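Local atomic coordinates of ATPase BagA (Mycobacterium tuberculosis H37Rv, PDB entry 6BS3), a protein that hydrolyses ATP as one subunit of the heterodimeric BagAB complex, whose ATPase activity is required for resistance to nitric oxide and high glycerol. Residues 91-96 with 135-140. Sequence-based numbering, arbitrary orientation.
Sequences LAIDIE and VLLTGK
L91, I93 and I95 pack against L136, L137 and K140 in a buried, apolar contact of a strand end, the following loop and the start of a helix with helix 130-146, in the Get3/ArsA-like P-loop ATPase fold. Here strand 86-92, next to 51-56 in the central sheet, runs out into helix 95-107, and helix 130-146 lies against this passage. No hydrogen bond links the two segments; 302 Å² is buried between them. L137 serves both I93 and I95: its CD2 lies 3.7 Å from CG2 of I93, and the same methyl meets the tip of I95. The I95 side chain crosses that of L137 at about a right angle; chi1 (-162°) sets CG1 anti to the backbone N, and CD1 beyond it lies 3.7 Å from L136 CB. F99 and Y102 of helix 95-107 also touch L136, while T126 of helix 121-128 touches I95. D94, whose CB points away from 135-140, caps helix 95-107 through a hydrogen bond from the A97 amide N to its OD1. K140 contributes its aliphatic part, with CG 4.0 Å from I93 CD1, whereas NZ forms a salt bridge with E143, outside the contact. Bent at chi2 (63°), the lysine chain crosses L91 nearly perpendicularly, its CE 3.9 Å from L91 CD2.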
ATOM      1  N   LEU A  91      17.512  -9.891   9.729  1.00 39.03           N
ATOM      2  CA  LEU A  91      17.197 -11.199   9.161  1.00 38.69           C
ATOM      3  C   LEU A  91      16.109 -11.102   8.076  1.00 42.85           C
ATOM      4  O   LEU A  91      14.932 -10.964   8.391  1.00 43.44           O
ATOM      5  CB  LEU A  91      16.888 -12.311  10.193  1.00 37.83           C
ATOM      6  CG  LEU A  91      16.587 -13.712   9.557  1.00 41.88           C
ATOM      7  CD1 LEU A  91      17.840 -14.351   8.875  1.00 40.83           C
ATOM      8  CD2 LEU A  91      15.968 -14.654  10.573  1.00 46.30           C
ATOM      9  N   ALA A  92      16.513 -11.156   6.801  1.00 40.76           N
ATOM     10  CA  ALA A  92      15.556 -11.173   5.685  1.00 40.92           C
ATOM     11  C   ALA A  92      15.260 -12.667   5.489  1.00 45.75           C
ATOM     12  O   ALA A  92      16.133 -13.403   5.010  1.00 45.29           O
ATOM     13  CB  ALA A  92      16.188 -10.575   4.425  1.00 41.24           C
ATOM     14  N   ILE A  93      14.111 -13.151   6.011  1.00 42.95           N
ATOM     15  CA  ILE A  93      13.791 -14.585   5.907  1.00 43.84           C
ATOM     16  C   ILE A  93      13.586 -14.976   4.427  1.00 50.37           C
ATOM     17  O   ILE A  93      12.833 -14.320   3.704  1.00 50.84           O
ATOM     18  CB  ILE A  93      12.595 -15.043   6.806  1.00 46.65           C
ATOM     19  CG1 ILE A  93      12.865 -14.794   8.314  1.00 45.96           C
ATOM     20  CG2 ILE A  93      12.249 -16.529   6.542  1.00 47.36           C
ATOM     21  CD1 ILE A  93      11.567 -14.969   9.249  1.00 41.37           C
ATOM     22  N   ASP A  94      14.305 -16.005   3.986  1.00 48.20           N
ATOM     23  CA  ASP A  94      14.217 -16.568   2.643  1.00 47.77           C
ATOM     24  C   ASP A  94      13.322 -17.804   2.828  1.00 50.89           C
ATOM     25  O   ASP A  94      13.754 -18.780   3.452  1.00 51.05           O
ATOM     26  CB  ASP A  94      15.635 -16.930   2.166  1.00 50.04           C
ATOM     27  CG  ASP A  94      15.787 -17.582   0.801  1.00 63.27           C
ATOM     28  OD1 ASP A  94      14.858 -18.300   0.371  1.00 63.78           O
ATOM     29  OD2 ASP A  94      16.853 -17.405   0.180  1.00 74.64           O
ATOM     30  N   ILE A  95      12.054 -17.726   2.364  1.00 47.59           N
ATOM     31  CA  ILE A  95      11.048 -18.790   2.540  1.00 47.43           C
ATOM     32  C   ILE A  95      11.486 -20.118   1.899  1.00 51.13           C
ATOM     33  O   ILE A  95      11.228 -21.182   2.463  1.00 50.12           O
ATOM     34  CB  ILE A  95       9.606 -18.353   2.098  1.00 50.28           C
ATOM     35  CG1 ILE A  95       8.519 -19.282   2.687  1.00 50.90           C
ATOM     36  CG2 ILE A  95       9.452 -18.228   0.571  1.00 49.45           C
ATOM     37  CD1 ILE A  95       8.306 -19.170   4.140  1.00 54.63           C
ATOM     38  N   GLU A  96      12.179 -20.042   0.752  1.00 48.94           N
ATOM     39  CA  GLU A  96      12.689 -21.203   0.027  1.00 48.94           C
ATOM     40  C   GLU A  96      13.747 -21.932   0.858  1.00 50.55           C
ATOM     41  O   GLU A  96      13.603 -23.131   1.089  1.00 48.58           O
ATOM     42  CB  GLU A  96      13.182 -20.784  -1.356  1.00 50.71           C
ATOM     43  CG  GLU A  96      13.934 -21.862  -2.111  1.00 68.48           C
ATOM     44  CD  GLU A  96      13.842 -21.767  -3.623  1.00 89.92           C
ATOM     45  OE1 GLU A  96      14.368 -22.688  -4.285  1.00 76.04           O
ATOM     46  OE2 GLU A  96      13.259 -20.787  -4.149  1.00 81.91           O
ATOM     47  N   VAL A 135       3.535 -21.089   8.785  1.00 45.03           N
ATOM     48  CA  VAL A 135       4.122 -22.029   9.746  1.00 44.20           C
ATOM     49  C   VAL A 135       5.652 -21.851   9.737  1.00 48.20           C
ATOM     50  O   VAL A 135       6.263 -21.772  10.798  1.00 48.93           O
ATOM     51  CB  VAL A 135       3.691 -23.510   9.469  1.00 47.88           C
ATOM     52  CG1 VAL A 135       4.651 -24.529  10.102  1.00 47.59           C
ATOM     53  CG2 VAL A 135       2.265 -23.762   9.936  1.00 47.43           C
ATOM     54  N   LEU A 136       6.259 -21.775   8.542  1.00 44.15           N
ATOM     55  CA  LEU A 136       7.703 -21.598   8.384  1.00 43.59           C
ATOM     56  C   LEU A 136       8.170 -20.269   8.965  1.00 46.95           C
ATOM     57  O   LEU A 136       9.179 -20.245   9.659  1.00 47.17           O
ATOM     58  CB  LEU A 136       8.124 -21.699   6.897  1.00 43.10           C
ATOM     59  CG  LEU A 136       7.914 -23.056   6.210  1.00 47.38           C
ATOM     60  CD1 LEU A 136       8.148 -22.952   4.713  1.00 47.10           C
ATOM     61  CD2 LEU A 136       8.799 -24.130   6.814  1.00 47.84           C
ATOM     62  N   LEU A 137       7.425 -19.179   8.687  1.00 42.19           N
ATOM     63  CA  LEU A 137       7.743 -17.813   9.099  1.00 42.08           C
ATOM     64  C   LEU A 137       7.582 -17.573  10.586  1.00 46.70           C
ATOM     65  O   LEU A 137       8.527 -17.090  11.198  1.00 47.14           O
ATOM     66  CB  LEU A 137       6.960 -16.762   8.285  1.00 41.68           C
ATOM     67  CG  LEU A 137       7.200 -16.762   6.775  1.00 44.92           C
ATOM     68  CD1 LEU A 137       6.124 -15.989   6.041  1.00 42.75           C
ATOM     69  CD2 LEU A 137       8.587 -16.249   6.432  1.00 49.48           C
ATOM     70  N   THR A 138       6.421 -17.916  11.173  1.00 42.83           N
ATOM     71  CA  THR A 138       6.176 -17.730  12.613  1.00 42.89           C
ATOM     72  C   THR A 138       7.060 -18.698  13.424  1.00 47.20           C
ATOM     73  O   THR A 138       7.439 -18.385  14.557  1.00 48.11           O
ATOM     74  CB  THR A 138       4.673 -17.905  12.975  1.00 45.59           C
ATOM     75  OG1 THR A 138       4.265 -19.243  12.652  1.00 46.40           O
ATOM     76  CG2 THR A 138       3.765 -16.875  12.298  1.00 40.64           C
ATOM     77  N   GLY A 139       7.347 -19.859  12.843  1.00 42.11           N
ATOM     78  CA  GLY A 139       8.203 -20.867  13.465  1.00 42.47           C
ATOM     79  C   GLY A 139       9.640 -20.392  13.568  1.00 47.70           C
ATOM     80  O   GLY A 139      10.289 -20.610  14.590  1.00 49.97           O
ATOM     81  N   LYS A 140      10.138 -19.707  12.527  1.00 43.45           N
ATOM     82  CA  LYS A 140      11.494 -19.144  12.505  1.00 43.58           C
ATOM     83  C   LYS A 140      11.584 -17.952  13.460  1.00 46.55           C
ATOM     84  O   LYS A 140      12.595 -17.799  14.137  1.00 46.72           O
ATOM     85  CB  LYS A 140      11.929 -18.756  11.071  1.00 46.18           C
ATOM     86  CG  LYS A 140      13.330 -18.131  10.967  1.00 51.08           C
ATOM     87  CD  LYS A 140      14.431 -19.074  11.408  1.00 53.09           C
ATOM     88  CE  LYS A 140      15.756 -18.375  11.543  1.00 60.45           C
ATOM     89  NZ  LYS A 140      16.778 -19.266  12.153  1.00 65.33           N
TER